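Local structure of choline dehydrogenase and related flavoproteins (Aspergillus oryzae, 3Q9T) at residues L455-M460 / A500-C505; K68-M71 / Y77-I80. The protein is a formate oxidase of the glucose-methanol-choline oxidoreductase family, carrying an 8-formyl-FAD cofactor at its catalytic site. All coordinates share one frame; numbering follows the deposited sequence.

Contact 1. Residues L455-M460 / A500-C505; sequences LDIIAM and AVLDRC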
loop_
_atom_site.group_PDB
_atom_site.type_symbol
_atom_site.label_atom_id
_atom_site.label_comp_id
_atom_site.label_asym_id
_atom_site.label_seq_id
_atom_site.Cartn_x
_atom_site.Cartn_y
_atom_site.Cartn_z
ATOM N N LEU A 455 -1.345 19.626 8.812
ATOM C CA LEU A 455 -0.799 20.861 8.222
ATOM C C LEU A 455 0.046 20.574 6.982
ATOM O O LEU A 455 0.010 21.339 6.031
ATOM C CB LEU A 455 0.054 21.633 9.224
ATOM C CG LEU A 455 -0.416 22.917 9.903
ATOM C CD1 LEU A 455 0.659 24.016 9.737
ATOM C CD2 LEU A 455 -1.796 23.399 9.437
ATOM N N ASP A 456 0.799 19.472 7.001
ATOM C CA ASP A 456 1.624 19.067 5.853
ATOM C C ASP A 456 0.760 18.790 4.638
ATOM O O ASP A 456 1.154 19.073 3.509
ATOM C CB ASP A 456 2.466 17.818 6.170
ATOM C CG ASP A 456 3.806 18.145 6.827
ATOM O OD1 ASP A 456 4.106 19.341 7.033
ATOM O OD2 ASP A 456 4.573 17.194 7.135
ATOM N N ILE A 457 -0.410 18.192 4.857
ATOM C CA ILE A 457 -1.330 17.921 3.758
ATOM C C ILE A 457 -1.812 19.254 3.178
ATOM O O ILE A 457 -1.874 19.440 1.966
ATOM C CB ILE A 457 -2.562 17.081 4.223
ATOM C CG1 ILE A 457 -2.117 15.703 4.741
ATOM C CG2 ILE A 457 -3.583 16.944 3.101
ATOM C CD1 ILE A 457 -3.273 14.813 5.228
ATOM N N ILE A 458 -2.128 20.189 4.060
ATOM C CA ILE A 458 -2.621 21.500 3.633
ATOM C C ILE A 458 -1.561 22.245 2.823
ATOM O O ILE A 458 -1.872 22.845 1.802
ATOM C CB ILE A 458 -3.088 22.344 4.842
ATOM C CG1 ILE A 458 -4.381 21.753 5.384
ATOM C CG2 ILE A 458 -3.256 23.810 4.465
ATOM C CD1 ILE A 458 -4.606 22.003 6.840
ATOM N N ALA A 459 -0.310 22.184 3.265
ATOM C CA ALA A 459 0.772 22.820 2.524
ATOM C C ALA A 459 0.979 22.142 1.167
ATOM O O ALA A 459 1.124 22.818 0.139
ATOM C CB ALA A 459 2.073 22.803 3.340
ATOM N N MET A 460 0.983 20.810 1.156
ATOM C CA MET A 460 1.200 20.084 -0.093
ATOM C C MET A 460 0.103 20.400 -1.086
ATOM O O MET A 460 0.377 20.657 -2.257
ATOM C CB MET A 460 1.307 18.569 0.115
ATOM C CG MET A 460 1.492 17.817 -1.202
ATOM S SD MET A 460 3.039 18.281 -2.009
ATOM C CE MET A 460 4.197 17.134 -1.194
ATOM N N ALA A 500 -6.166 12.854 -2.627
ATOM C CA ALA A 500 -5.192 12.960 -3.710
ATOM C C ALA A 500 -3.752 13.043 -3.194
ATOM O O ALA A 500 -2.870 12.351 -3.696
ATOM C CB ALA A 500 -5.502 14.176 -4.582
ATOM N N VAL A 501 -3.516 13.890 -2.194
ATOM C CA VAL A 501 -2.167 14.066 -1.662
ATOM C C VAL A 501 -1.642 12.765 -1.043
ATOM O O VAL A 501 -0.546 12.302 -1.359
ATOM C CB VAL A 501 -2.122 15.209 -0.635
ATOM C CG1 VAL A 501 -0.803 15.221 0.093
ATOM C CG2 VAL A 501 -2.365 16.547 -1.326
ATOM N N LEU A 502 -2.442 12.157 -0.177
ATOM C CA LEU A 502 -2.031 10.920 0.465
ATOM C C LEU A 502 -1.818 9.798 -0.548
ATOM O O LEU A 502 -0.878 9.009 -0.430
ATOM C CB LEU A 502 -3.029 10.486 1.545
ATOM C CG LEU A 502 -3.266 11.491 2.678
ATOM C CD1 LEU A 502 -4.326 10.978 3.612
ATOM C CD2 LEU A 502 -1.971 11.804 3.444
ATOM N N ASP A 503 -2.689 9.718 -1.535
ATOM C CA ASP A 503 -2.686 8.564 -2.420
ATOM C C ASP A 503 -1.693 8.695 -3.564
ATOM O O ASP A 503 -1.349 7.708 -4.218
ATOM C CB ASP A 503 -4.091 8.287 -2.967
ATOM C CG ASP A 503 -4.247 6.863 -3.432
ATOM O OD1 ASP A 503 -3.796 5.952 -2.699
ATOM O OD2 ASP A 503 -4.793 6.650 -4.530
ATOM N N ARG A 504 -1.228 9.910 -3.807
ATOM C CA ARG A 504 -0.375 10.158 -4.954
ATOM C C ARG A 504 1.037 10.568 -4.576
ATOM O O ARG A 504 1.904 10.734 -5.451
ATOM C CB ARG A 504 -0.974 11.270 -5.792
ATOM C CG ARG A 504 -2.100 10.842 -6.663
ATOM C CD ARG A 504 -1.860 11.428 -8.021
ATOM N NE ARG A 504 -2.889 12.382 -8.319
ATOM C CZ ARG A 504 -2.916 13.145 -9.400
ATOM N NH1 ARG A 504 -1.925 13.102 -10.283
ATOM N NH2 ARG A 504 -3.939 13.971 -9.571
ATOM N N CYS A 505 1.265 10.772 -3.285
ATOM C CA CYS A 505 2.561 11.251 -2.838
ATOM C C CYS A 505 3.576 10.113 -2.890
ATOM O O CYS A 505 3.203 8.941 -2.939
ATOM C CB CYS A 505 2.464 11.793 -1.414
ATOM S SG CYS A 505 2.320 10.495 -0.165
#
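No flat group enters the interface where Ile457 and Met460 meet Val501 and Leu502: there is no ring face or edge here, and branched and flexible aliphatic chains do all the touching. It is a worked example of two helices joined by very few side chains. The axes of helical segments 455-460 and 500-504 run at 93° to each other, with a closest approach of 10.3 Å, so the contact is confined to the crossing point, where Ile457 and Val501 have the nearest CA atoms.

On one side of that point the end of Ile457 does the reaching. Its CG1 arm lies beside the backbone N and extends fully, which carries CD1 to within 3.7 Å of Leu502 CD2, the two chains crossing roughly at a right angle. On the other side Met460 places CG anti to its backbone N (chi1 178°), and this brings CG to 3.7 Å from Val501 CG1 and 4.1 Å from Val501 CG2. The methionine therefore meets both branches of the valine with a methylene, not with its sulfur. No hydrogen bond joins the two segments, and all four residues are buried.

Nearer the N-terminal end of helix 454-473, Leu455 packs against Tyr371 and Ala374 of helix 369-377. Both helices rest on the same sheet: Met460 and Val501 each touch Val310 of strand 308-316, and Met460 continues onto Val421 and Leu423 of strand 415-423.

Contact 2. Residues K68-M71 / Y77-I80; sequences KTTM and YERI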
loop_
_atom_site.group_PDB
_atom_site.type_symbol
_atom_site.label_atom_id
_atom_site.label_comp_id
_atom_site.label_asym_id
_atom_site.label_seq_id
_atom_site.Cartn_x
_atom_site.Cartn_y
_atom_site.Cartn_z
ATOM N N LYS A 68 11.043 -2.277 0.001
ATOM C CA LYS A 68 9.691 -1.955 0.423
ATOM C C LYS A 68 9.785 -0.908 1.525
ATOM O O LYS A 68 10.626 -1.035 2.422
ATOM C CB LYS A 68 9.012 -3.194 1.007
ATOM C CG LYS A 68 8.770 -4.326 0.006
ATOM C CD LYS A 68 8.159 -5.518 0.714
ATOM C CE LYS A 68 7.562 -6.516 -0.275
ATOM N NZ LYS A 68 7.066 -7.719 0.459
ATOM N N THR A 69 8.950 0.131 1.454
ATOM C CA THR A 69 8.794 1.037 2.584
ATOM C C THR A 69 7.411 1.664 2.697
ATOM O O THR A 69 6.763 1.963 1.699
ATOM C CB THR A 69 9.914 2.154 2.678
ATOM O OG1 THR A 69 9.403 3.416 2.252
ATOM C CG2 THR A 69 11.130 1.801 1.907
ATOM N N THR A 70 6.966 1.841 3.936
ATOM C CA THR A 70 5.698 2.499 4.222
ATOM C C THR A 70 5.854 4.006 4.046
ATOM O O THR A 70 6.669 4.650 4.725
ATOM C CB THR A 70 5.221 2.204 5.668
ATOM O OG1 THR A 70 4.996 0.802 5.826
ATOM C CG2 THR A 70 3.928 2.977 6.007
ATOM N N MET A 71 5.059 4.556 3.136
ATOM C CA MET A 71 5.130 5.968 2.779
ATOM C C MET A 71 4.336 6.798 3.763
ATOM O O MET A 71 4.794 7.839 4.236
ATOM C CB MET A 71 4.588 6.173 1.364
ATOM C CG MET A 71 5.430 5.475 0.289
ATOM S SD MET A 71 6.979 6.360 -0.053
ATOM C CE MET A 71 8.114 4.979 -0.123
ATOM N N TYR A 77 -5.359 6.377 6.652
ATOM C CA TYR A 77 -4.686 5.989 5.408
ATOM C C TYR A 77 -3.303 5.358 5.647
ATOM O O TYR A 77 -2.560 5.794 6.526
ATOM C CB TYR A 77 -4.591 7.202 4.457
ATOM C CG TYR A 77 -4.015 6.874 3.093
ATOM C CD1 TYR A 77 -2.636 6.850 2.890
ATOM C CD2 TYR A 77 -4.839 6.575 2.019
ATOM C CE1 TYR A 77 -2.091 6.542 1.657
ATOM C CE2 TYR A 77 -4.299 6.266 0.755
ATOM C CZ TYR A 77 -2.917 6.254 0.587
ATOM O OH TYR A 77 -2.341 5.944 -0.629
ATOM N N GLU A 78 -2.978 4.317 4.878
ATOM C CA GLU A 78 -1.649 3.698 4.925
ATOM C C GLU A 78 -1.273 3.051 3.591
ATOM O O GLU A 78 -2.043 2.277 3.007
ATOM C CB GLU A 78 -1.533 2.692 6.076
ATOM C CG GLU A 78 -0.124 2.078 6.269
ATOM C CD GLU A 78 -0.004 1.272 7.564
ATOM O OE1 GLU A 78 1.001 0.557 7.770
ATOM O OE2 GLU A 78 -0.924 1.368 8.396
ATOM N N ARG A 79 -0.077 3.378 3.109
ATOM C CA ARG A 79 0.405 2.812 1.861
ATOM C C ARG A 79 1.856 2.357 2.012
ATOM O O ARG A 79 2.673 3.032 2.633
ATOM C CB ARG A 79 0.278 3.837 0.744
ATOM C CG ARG A 79 0.890 3.433 -0.573
ATOM C CD ARG A 79 0.122 4.084 -1.707
ATOM N NE ARG A 79 0.138 5.544 -1.644
ATOM C CZ ARG A 79 1.178 6.288 -2.020
ATOM N NH1 ARG A 79 2.277 5.713 -2.480
ATOM N NH2 ARG A 79 1.127 7.605 -1.944
ATOM N N ILE A 80 2.165 1.207 1.443
ATOM C CA ILE A 80 3.517 0.704 1.454
ATOM C C ILE A 80 3.897 0.586 -0.011
ATOM O O ILE A 80 3.047 0.316 -0.853
ATOM C CB ILE A 80 3.622 -0.628 2.213
ATOM C CG1 ILE A 80 5.072 -1.134 2.228
ATOM C CG2 ILE A 80 2.664 -1.668 1.608
ATOM C CD1 ILE A 80 5.243 -2.465 3.005
HETATM O O HOH W 1 2.532 -0.399 5.901
#
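Thr70 and Ile80 face each other as an antiparallel, non-hydrogen-bonded pair, with CA atoms only 4.0 Å apart. Packing is tight along the backbone here. Arg79 O receives the amide of Met71 (N to O 2.9 Å, N-H...O 152°) and also a CA-H...O contact from Thr70, while Ile80 CA makes its own such contact with Thr69 O. Ile80 holds CG1 anti to its backbone N (chi1 -179°), which lays that atom 3.6 Å from the same Thr69 oxygen.

The side carrying Thr70 and Glu78 is looser, and a water bridges its polar groups. It lies 2.7 Å from Thr70 OG1 and donates to Glu78 OE1 (2.6 Å). Salt bridges bind OE1 to Arg73 and OE2 to Lys68 of the second subunit. Ile80 likewise packs on Ile80 of the second subunit.

On the buried side, Arg79 directs NE to Tyr77 OH (2.7 Å), the oxygen lying in the guanidinium plane; this bond helps set the rotation of the group, together with the salt bridge from NH1 to Glu81 and the bonds of NH2 to Leu502 O and Cys505 O. Met71 CG approaches it obliquely. The whole is a two-stranded beta hairpin, 67-74 with 77-81, one side of which is used for subunit pairing.

Overall arrangement
Although far apart in sequence, the two contacts have centres about 14 Å apart and touch directly. The end of helix 494-504, which supplies one half of contact 1, is met by the hairpin of contact 2: Asp503 OD1 lies 2.5 Å from Tyr77 OH, and Cys505 O 2.7 Å from Arg79 NH2, both probable hydrogen bonds. Arg79 NH2 also bonds to Leu502 O, so one guanidinium nitrogen grips two carbonyls where the helix finishes. Contact 1 is plain structural packing, remote from the known FAD-binding residues. Contact 2 comes closer to the cofactor, the side chain of Thr69 being about 10 Å from the 8-formyl-FAD and about 9 Å from that of FAD-binding Trp65.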